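Local coordinates for sarcolemmal membrane-associated protein (Homo sapiens, PDB 6AR0), which joins the STRIPAK phosphatase-kinase complex that dephosphorylates STK3 and inhibits Hippo signalling, the piece described here being its forkhead-associated (FHA) domain, at residues Ile28-Ser33 against Ala44-Lys49; Ser52-Leu57 against Leu69-Ser75; Asn13-Phe17 against Gly119-Ser123. The contacts are given in a common frame with arbitrary orientation. Numbering follows the deposited sequence.

Contact 1. Residues Ile28-Ser33 against Ala44-Lys49; sequences IKIGRS and ATFDCK
Strands 28-32 and 44-46 run side by side in the same direction, their axes 4.8 Å apart and 2° off parallel, with 44-46 at the edge of the mixed sheet. Ile28 brings CG2 to 4.4 Å from Ala44 CB. Lys29 sends NZ to Asn54 OD1, while its carbonyl O accepts a hydrogen bond from water 1 (2.6 Å); the same water accepts from Ala44 N (3.0 Å) and lies 2.9 Å from Thr45 OG1. Ile30, chi1 m, sets CG1 3.7 Å from Ala44 CB and CG2 4.3 Å from Phe46 CE2, at the ring edge. Gly31 is almost fully stretched (-176/177) opposite Thr45, CA-CA 5.1 Å: its N donates weakly to Ala44 O (3.3 Å) and its O accepts from Phe46 N (2.9 Å). Gly31 and Arg32 match the Gly-Arg signature of FHA domains, whose arginine lies at the phosphothreonine site in relatives. Arg32 CA nears Phe46 O (3.4 Å), and its NH1 bonds Leu51 O. Ser33 N then donates to Phe46 O at 2.8 Å.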
# COMPACT_ATOMS: atom_id res chain seq x y z
N ILE A 28 -5.33 -4.61 7.12
CA ILE A 28 -5.03 -3.21 7.40
C ILE A 28 -5.47 -2.35 6.23
O ILE A 28 -5.14 -2.64 5.07
CB ILE A 28 -3.53 -3.04 7.71
CG1 ILE A 28 -3.16 -3.79 9.00
CG2 ILE A 28 -3.16 -1.56 7.82
CD1 ILE A 28 -3.87 -3.32 10.26
N LYS A 29 -6.20 -1.28 6.53
CA LYS A 29 -6.61 -0.32 5.53
C LYS A 29 -5.42 0.53 5.10
O LYS A 29 -4.59 0.95 5.92
CB LYS A 29 -7.70 0.59 6.09
CG LYS A 29 -8.39 1.40 5.00
CD LYS A 29 -9.72 1.97 5.46
CE LYS A 29 -9.50 3.27 6.17
NZ LYS A 29 -10.80 3.87 6.58
N ILE A 30 -5.32 0.75 3.80
CA ILE A 30 -4.43 1.74 3.20
C ILE A 30 -5.28 2.92 2.79
O ILE A 30 -6.31 2.74 2.12
CB ILE A 30 -3.72 1.14 1.98
CG1 ILE A 30 -2.82 -0.03 2.43
CG2 ILE A 30 -2.91 2.20 1.25
CD1 ILE A 30 -2.67 -1.12 1.43
N GLY A 31 -4.89 4.12 3.18
CA GLY A 31 -5.69 5.27 2.81
C GLY A 31 -5.06 6.57 3.23
O GLY A 31 -4.01 6.61 3.89
N ARG A 32 -5.73 7.65 2.86
CA ARG A 32 -5.27 9.00 3.12
C ARG A 32 -5.48 9.38 4.58
O ARG A 32 -6.50 9.01 5.19
CB ARG A 32 -6.05 9.97 2.24
CG ARG A 32 -5.49 11.37 2.22
CD ARG A 32 -6.25 12.27 1.28
NE ARG A 32 -7.57 12.62 1.80
CZ ARG A 32 -8.73 12.15 1.35
NH1 ARG A 32 -8.80 11.32 0.33
NH2 ARG A 32 -9.85 12.55 1.93
N SER A 33 -4.55 10.16 5.12
CA SER A 33 -4.68 10.71 6.46
C SER A 33 -5.93 11.58 6.55
O SER A 33 -6.14 12.47 5.72
CB SER A 33 -3.44 11.56 6.74
OG SER A 33 -3.54 12.17 8.00
N ALA A 44 -0.70 1.93 7.55
CA ALA A 44 -0.53 2.26 6.15
C ALA A 44 -1.43 3.43 5.78
O ALA A 44 -2.04 3.45 4.71
CB ALA A 44 -0.73 1.03 5.27
N THR A 45 -1.50 4.41 6.67
CA THR A 45 -2.20 5.66 6.44
C THR A 45 -1.16 6.72 6.07
O THR A 45 -0.15 6.87 6.76
CB THR A 45 -2.97 6.09 7.69
OG1 THR A 45 -3.91 5.06 8.01
CG2 THR A 45 -3.69 7.41 7.47
N PHE A 46 -1.40 7.43 4.97
CA PHE A 46 -0.41 8.33 4.41
C PHE A 46 -0.98 9.73 4.23
O PHE A 46 -2.09 9.91 3.71
CB PHE A 46 0.11 7.83 3.06
CG PHE A 46 0.76 6.47 3.13
CD1 PHE A 46 2.10 6.33 3.50
CD2 PHE A 46 0.03 5.33 2.85
CE1 PHE A 46 2.68 5.08 3.59
CE2 PHE A 46 0.62 4.08 2.95
CZ PHE A 46 1.95 3.97 3.31
N ASP A 47 -0.20 10.72 4.63
CA ASP A 47 -0.50 12.11 4.32
C ASP A 47 -0.04 12.31 2.88
O ASP A 47 1.14 12.55 2.61
CB ASP A 47 0.24 13.01 5.30
CG ASP A 47 -0.00 14.47 5.05
OD1 ASP A 47 -0.82 14.80 4.16
OD2 ASP A 47 0.62 15.27 5.77
N CYS A 48 -0.98 12.16 1.95
CA CYS A 48 -0.70 12.21 0.51
C CYS A 48 -2.02 12.50 -0.19
O CYS A 48 -2.98 11.75 -0.04
CB CYS A 48 -0.13 10.87 0.04
SG CYS A 48 0.22 10.77 -1.73
N LYS A 49 -2.03 13.57 -0.98
CA LYS A 49 -3.28 14.11 -1.52
C LYS A 49 -3.98 13.12 -2.44
O LYS A 49 -5.21 13.12 -2.53
CB LYS A 49 -2.97 15.40 -2.28
CG LYS A 49 -4.20 16.16 -2.70
CD LYS A 49 -3.87 17.45 -3.42
CE LYS A 49 -5.13 18.18 -3.83
NZ LYS A 49 -4.82 19.30 -4.73
O HOH W 1 -3.65 2.22 8.02

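Contact 2. Residues Ser52-Leu57 against Leu69-Ser75; sequences SRNHAL and LQDTKSS
Ser52 to His55 spell the Ser-X-X-His signature of FHA domains, a loop leading into the antiparallel hairpin of strands 56-61 and 66-71; in relatives the serine lies at the phosphothreonine site and the histidine helps hold the loop. Leu57 and Gln70 form a hydrogen-bonded pair, CA-CA 5.2 Å, with Leu57 N to Gln70 O and Gln70 N to Leu57 O both 2.9 Å. Ala56 and Asp71 form the next, non-hydrogen-bonded pair, CA-CA 4.3 Å. His55 and Ala56 face Ile30, a classic beta bulge; His55 O accepts from Thr72 N (3.0 Å). Thr72, chi1 p, sets OG1 2.8 Å from Asn54 O, a weak contact, while water 4 donates to Ala56 O (2.9 Å) and bonds Thr72 OG1 (2.7 Å). Asp71 spends OD1 on Ser74 N (2.8 Å), an Asx motif, and OD2 on Ser74 OG (2.7 Å) and Thr78 OG1. Water 2 joins Ser52 OG (2.8 Å) to Ser75 OG (2.9 Å). The His55 side chain, chi1 t, has both nitrogens engaged: ND1 accepts from Ser52 N at 3.0 Å and NE2 bonds Gly77 O. Over the His55 ring face sits Ser74 CB, a CH-pi contact 3.4 Å from the centroid and 8° off the normal.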
# COMPACT_ATOMS: atom_id res chain seq x y z
N SER A 52 -7.17 7.88 -1.85
CA SER A 52 -8.53 7.88 -1.33
C SER A 52 -8.53 7.53 0.16
O SER A 52 -7.57 6.97 0.70
CB SER A 52 -9.37 6.87 -2.11
OG SER A 52 -9.46 7.23 -3.48
N ARG A 53 -9.62 7.90 0.84
CA ARG A 53 -9.74 7.58 2.26
C ARG A 53 -9.71 6.07 2.48
O ARG A 53 -9.00 5.58 3.37
CB ARG A 53 -11.05 8.16 2.81
CG ARG A 53 -11.27 7.87 4.29
CD ARG A 53 -12.60 8.41 4.80
NE ARG A 53 -12.75 8.17 6.23
CZ ARG A 53 -12.84 9.11 7.17
NH1 ARG A 53 -12.81 10.40 6.86
NH2 ARG A 53 -12.96 8.76 8.44
N ASN A 54 -10.46 5.33 1.67
CA ASN A 54 -10.48 3.87 1.70
C ASN A 54 -9.88 3.41 0.38
O ASN A 54 -10.58 3.12 -0.58
CB ASN A 54 -11.89 3.36 1.89
CG ASN A 54 -12.58 3.97 3.08
OD1 ASN A 54 -12.06 3.93 4.19
ND2 ASN A 54 -13.74 4.57 2.86
N HIS A 55 -8.55 3.38 0.33
CA HIS A 55 -7.85 3.21 -0.93
C HIS A 55 -7.61 1.74 -1.28
O HIS A 55 -7.89 1.30 -2.40
CB HIS A 55 -6.52 3.98 -0.85
CG HIS A 55 -5.86 4.15 -2.17
ND1 HIS A 55 -5.84 5.35 -2.84
CD2 HIS A 55 -5.23 3.25 -2.96
CE1 HIS A 55 -5.20 5.19 -3.98
NE2 HIS A 55 -4.82 3.93 -4.08
N ALA A 56 -7.09 0.98 -0.32
CA ALA A 56 -6.76 -0.41 -0.55
C ALA A 56 -6.77 -1.13 0.80
O ALA A 56 -7.00 -0.52 1.85
CB ALA A 56 -5.41 -0.54 -1.28
N LEU A 57 -6.57 -2.43 0.74
CA LEU A 57 -6.56 -3.30 1.90
C LEU A 57 -5.43 -4.30 1.72
O LEU A 57 -5.26 -4.84 0.63
CB LEU A 57 -7.90 -4.03 1.95
CG LEU A 57 -8.29 -4.75 3.23
CD1 LEU A 57 -8.43 -3.79 4.40
CD2 LEU A 57 -9.59 -5.50 3.01
N LEU A 69 -3.05 -7.83 -1.59
CA LEU A 69 -3.42 -6.43 -1.71
C LEU A 69 -4.66 -6.33 -2.58
O LEU A 69 -4.77 -7.01 -3.61
CB LEU A 69 -2.26 -5.66 -2.35
CG LEU A 69 -2.39 -4.15 -2.55
CD1 LEU A 69 -2.56 -3.44 -1.22
CD2 LEU A 69 -1.18 -3.61 -3.30
N GLN A 70 -5.61 -5.49 -2.17
CA GLN A 70 -6.84 -5.29 -2.93
C GLN A 70 -7.14 -3.80 -3.01
O GLN A 70 -7.15 -3.11 -1.99
CB GLN A 70 -8.00 -6.01 -2.24
CG GLN A 70 -9.30 -5.89 -2.98
CD GLN A 70 -10.37 -6.72 -2.34
OE1 GLN A 70 -10.41 -6.87 -1.11
NE2 GLN A 70 -11.24 -7.30 -3.15
N ASP A 71 -7.44 -3.32 -4.21
CA ASP A 71 -7.89 -1.94 -4.38
C ASP A 71 -9.37 -1.87 -4.03
O ASP A 71 -10.17 -2.66 -4.55
CB ASP A 71 -7.66 -1.49 -5.83
CG ASP A 71 -8.01 -0.04 -6.04
OD1 ASP A 71 -9.20 0.30 -5.85
OD2 ASP A 71 -7.08 0.73 -6.37
N THR A 72 -9.73 -0.96 -3.13
CA THR A 72 -11.12 -0.82 -2.67
C THR A 72 -11.77 0.42 -3.28
O THR A 72 -12.24 1.32 -2.58
CB THR A 72 -11.17 -0.81 -1.15
OG1 THR A 72 -10.39 0.28 -0.64
CG2 THR A 72 -10.64 -2.09 -0.57
N LYS A 73 -11.83 0.46 -4.61
CA LYS A 73 -12.46 1.55 -5.35
C LYS A 73 -11.69 2.87 -5.19
O LYS A 73 -12.29 3.93 -5.04
CB LYS A 73 -13.94 1.73 -4.97
CG LYS A 73 -14.74 0.45 -5.05
CD LYS A 73 -16.23 0.70 -4.86
CE LYS A 73 -17.01 -0.60 -4.90
NZ LYS A 73 -16.77 -1.46 -3.70
N SER A 74 -10.36 2.81 -5.24
CA SER A 74 -9.58 4.03 -5.18
C SER A 74 -9.87 4.88 -6.41
O SER A 74 -10.12 4.37 -7.51
CB SER A 74 -8.08 3.75 -5.11
OG SER A 74 -7.56 3.37 -6.37
N SER A 75 -9.79 6.20 -6.24
CA SER A 75 -9.95 7.09 -7.37
C SER A 75 -8.78 7.00 -8.34
O SER A 75 -8.98 7.00 -9.56
CB SER A 75 -10.11 8.53 -6.89
OG SER A 75 -11.23 8.65 -6.04
O HOH W 2 -11.46 9.12 -3.22
O HOH W 3 -12.49 4.40 -2.16
O HOH W 4 -9.66 0.58 1.99

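Contact 3. Residues Asn13-Phe17 against Gly119-Ser123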
# COMPACT_ATOMS: atom_id res chain seq x y z
N ASN A 13 11.10 7.91 -5.88
CA ASN A 13 10.11 8.67 -6.63
C ASN A 13 8.79 8.81 -5.89
O ASN A 13 7.78 9.18 -6.50
CB ASN A 13 9.91 8.07 -8.03
CG ASN A 13 9.53 6.61 -8.01
OD1 ASN A 13 9.77 5.90 -7.04
ND2 ASN A 13 8.91 6.14 -9.09
N SER A 14 8.79 8.54 -4.58
CA SER A 14 7.59 8.64 -3.78
C SER A 14 7.45 10.01 -3.14
O SER A 14 8.43 10.66 -2.78
CB SER A 14 7.68 7.63 -2.64
OG SER A 14 6.49 7.54 -1.90
N HIS A 15 6.20 10.42 -2.97
CA HIS A 15 5.90 11.41 -1.96
C HIS A 15 6.48 10.93 -0.63
O HIS A 15 6.38 9.74 -0.31
CB HIS A 15 4.38 11.52 -1.90
CG HIS A 15 3.86 12.59 -1.02
ND1 HIS A 15 3.98 13.93 -1.31
CD2 HIS A 15 3.13 12.50 0.11
CE1 HIS A 15 3.37 14.62 -0.36
NE2 HIS A 15 2.86 13.78 0.52
N PRO A 16 7.10 11.78 0.17
CA PRO A 16 7.83 11.27 1.34
C PRO A 16 6.93 10.65 2.40
O PRO A 16 5.85 11.15 2.71
CB PRO A 16 8.52 12.52 1.89
CG PRO A 16 8.70 13.37 0.66
CD PRO A 16 7.42 13.20 -0.09
N PHE A 17 7.42 9.55 2.97
CA PHE A 17 6.82 8.97 4.17
C PHE A 17 7.91 8.25 4.93
O PHE A 17 8.95 7.88 4.37
CB PHE A 17 5.64 8.02 3.85
CG PHE A 17 6.02 6.74 3.14
CD1 PHE A 17 6.06 6.69 1.75
CD2 PHE A 17 6.31 5.60 3.86
CE1 PHE A 17 6.37 5.51 1.10
CE2 PHE A 17 6.62 4.42 3.21
CZ PHE A 17 6.64 4.37 1.83
N GLY A 119 2.77 14.32 -5.53
CA GLY A 119 3.31 12.98 -5.64
C GLY A 119 2.37 11.91 -5.08
O GLY A 119 1.37 12.18 -4.42
N CYS A 120 2.72 10.66 -5.36
CA CYS A 120 1.97 9.49 -4.91
C CYS A 120 2.87 8.64 -4.01
O CYS A 120 4.07 8.90 -3.86
CB CYS A 120 1.48 8.67 -6.12
SG CYS A 120 2.78 8.00 -7.16
N ILE A 121 2.29 7.61 -3.39
CA ILE A 121 3.07 6.75 -2.51
C ILE A 121 3.65 5.61 -3.33
O ILE A 121 2.91 4.88 -3.99
CB ILE A 121 2.21 6.23 -1.36
CG1 ILE A 121 1.72 7.38 -0.48
CG2 ILE A 121 2.95 5.17 -0.55
CD1 ILE A 121 2.80 8.14 0.26
N VAL A 122 4.98 5.48 -3.31
CA VAL A 122 5.68 4.41 -4.01
C VAL A 122 6.58 3.74 -2.97
O VAL A 122 7.46 4.40 -2.39
CB VAL A 122 6.51 4.90 -5.21
CG1 VAL A 122 7.05 3.72 -6.00
CG2 VAL A 122 5.69 5.82 -6.11
N SER A 123 6.35 2.46 -2.72
CA SER A 123 6.99 1.78 -1.60
C SER A 123 7.57 0.44 -2.03
O SER A 123 7.03 -0.23 -2.91
CB SER A 123 5.94 1.53 -0.51
OG SER A 123 6.38 0.99 0.72
O HOH W 5 5.57 10.85 -6.29
O HOH W 6 4.27 15.45 -3.48
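Phe17 lays its ring along the strand at 121-123: CE1 is 3.8 Å from Ile121 CG2 and 3.8 Å from Val122 O, and CZ is 3.6 Å from Ser123 OG, the last two approaching the ring edge. Its chi1 of 67° (p) brings the ring inward, where it also meets Phe46 edge-to-face. The loop between strands 5-10 and 20-23 is thereby fastened to strand 117-128 of the antiparallel sheet, within the FHA beta sandwich. Earlier in the loop the joining is polar. Ser14, chi1 t, is the pivot: its OG accepts from Val122 N at 2.9 Å, almost straight (175°), and donates to His15 O at 2.7 Å. His15 N donates to Cys120 O at 2.8 Å. Ser14 OG and His15 N thus hold the 119-123 backbone at two places, although the end-to-end directions of 13-17 and 119-123 differ by 78°. Water 5 links Asn13 O (2.8 Å) with Cys120 N (3.0 Å), and water 6 links Gly119 N (2.8 Å) with His15 ND1 (2.7 Å). Gly119 leaves room for His15 CB, 3.8 Å from Gly119 C. Ring packing at one end and directional bonds to backbone at the other imply a loop fixed in position as well as packed.

In the fold
From the N terminus the chain leaves strand 5-10, and the loop 13-17 meets 119-123 only after 101 further residues, so contact 3 closes the largest loop. Contacts 1 and 2 both nest inside it, in series: 28-33 meets 44-49, and then 52-57 meets 69-75. Contacts 1 and 2 build one mixed sheet, in which strands 28-32 and 56-61 are neighbours, joined by Ile30 N to Ala56 O. Contact 3 belongs to the other sheet, through strand 117-128, and reaches contact 1 where Phe17 touches Phe46 and His15 touches Cys48. Contacts 2 and 3, with centres about 16 Å apart, do not touch; contact 1 lies against both.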